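Local coordinates for protein cytochrome c2 (Rhodobacter capsulatus, PDB 1VYD) that carries electrons on a covalently bound heme c to the oxidised bacteriochlorophyll of the photosynthetic reaction centre and may also serve the respiratory chain, at residues Val58-Gly61 / Ala62-Phe65. The protein carries 1 engineered substitution. Residues are numbered along the deposited sequence; the frame is centred on the assembly and turned at random.
Sequences VALG and ASGF
Leu60 and Phe65 meet where helix 55-62 of this cytochrome c fold ends and the chain turns through Ser63 and Gly64 on its way to helix 69-77. The Phe65 side chain can be followed outward from its backbone. CB sits 3.4 Å from Leu60 O and also touches Leu60 CD1. CG lies against Leu60 CD1 and CG. CD2 comes within 3.7 Å of Leu60 CD2, and CE2 ends 3.9 Å from that same methyl. Leu60 CG stands anti to its own N (chi1 177°), which turns the branch toward Phe65. The two side chains pass at a slant. Phe82 of helix 79-87 touches Phe65, and Leu83 touches Leu60. Trp67 meets the Phe65 ring edge-to-face.

Backbone bonds close the last turn of the helix. Ala62 N donates to Val58 O at 2.7 Å and Ser63 N to Ala59 O at 3.1 Å, both i to i+4 bonds. Gly64 has a positive phi of 109°, where a CB would be jammed against the carbonyl oxygen of Ser63. Its N-H points almost straight at Gly61 O (N-H...O 170°) but approaches from above the carbonyl plane. Leu60 O takes a weak bond from Ser63 N and a second from the serine side chain: Ser63 OG donates to it over 2.8 Å, tilted 23° from the carbonyl plane.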
loop_
_atom_site.group_PDB
_atom_site.type_symbol
_atom_site.label_atom_id
_atom_site.label_comp_id
_atom_site.label_asym_id
_atom_site.label_seq_id
_atom_site.Cartn_x
_atom_site.Cartn_y
_atom_site.Cartn_z
ATOM N N VAL A 58 2.308 -9.000 -8.055
ATOM C CA VAL A 58 3.560 -8.912 -8.880
ATOM C C VAL A 58 3.309 -8.728 -10.371
ATOM O O VAL A 58 3.958 -7.918 -11.045
ATOM C CB VAL A 58 4.302 -10.220 -8.553
ATOM C CG1 VAL A 58 5.427 -10.524 -9.535
ATOM C CG2 VAL A 58 4.812 -10.102 -7.112
ATOM N N ALA A 59 2.314 -9.438 -10.974
ATOM C CA ALA A 59 1.943 -9.351 -12.387
ATOM C C ALA A 59 1.455 -7.935 -12.678
ATOM O O ALA A 59 1.663 -7.293 -13.690
ATOM C CB ALA A 59 0.764 -10.332 -12.709
ATOM N N LEU A 60 0.789 -7.339 -11.665
ATOM C CA LEU A 60 0.354 -5.963 -11.782
ATOM C C LEU A 60 1.563 -5.055 -11.898
ATOM O O LEU A 60 1.596 -4.216 -12.793
ATOM C CB LEU A 60 -0.587 -5.645 -10.629
ATOM C CG LEU A 60 -1.034 -4.147 -10.637
ATOM C CD1 LEU A 60 -1.835 -3.813 -11.883
ATOM C CD2 LEU A 60 -1.635 -3.852 -9.296
ATOM N N GLY A 61 2.650 -5.264 -11.119
ATOM C CA GLY A 61 3.787 -4.359 -11.354
ATOM C C GLY A 61 4.550 -4.775 -12.625
ATOM O O GLY A 61 5.223 -3.977 -13.303
ATOM N N ALA A 62 4.460 -6.075 -13.016
ATOM C CA ALA A 62 5.166 -6.474 -14.224
ATOM C C ALA A 62 4.553 -5.814 -15.440
ATOM O O ALA A 62 5.250 -5.548 -16.397
ATOM C CB ALA A 62 5.202 -7.980 -14.216
ATOM N N SER A 63 3.300 -5.385 -15.431
ATOM C CA SER A 63 2.745 -4.647 -16.563
ATOM C C SER A 63 3.022 -3.147 -16.508
ATOM O O SER A 63 2.257 -2.491 -17.230
ATOM C CB SER A 63 1.205 -4.818 -16.551
ATOM O OG SER A 63 0.824 -3.929 -15.460
ATOM N N GLY A 64 3.866 -2.577 -15.650
ATOM C CA GLY A 64 4.088 -1.132 -15.745
ATOM C C GLY A 64 3.486 -0.316 -14.610
ATOM O O GLY A 64 3.945 0.763 -14.266
ATOM N N PHE A 65 2.519 -0.815 -13.884
ATOM C CA PHE A 65 1.831 -0.134 -12.827
ATOM C C PHE A 65 2.714 0.240 -11.626
ATOM O O PHE A 65 3.262 -0.559 -10.874
ATOM C CB PHE A 65 0.630 -1.011 -12.454
ATOM C CG PHE A 65 -0.230 -0.358 -11.385
ATOM C CD1 PHE A 65 -1.311 0.403 -11.792
ATOM C CD2 PHE A 65 0.017 -0.586 -10.025
ATOM C CE1 PHE A 65 -2.156 0.971 -10.853
ATOM C CE2 PHE A 65 -0.852 -0.017 -9.093
ATOM C CZ PHE A 65 -1.903 0.796 -9.475
#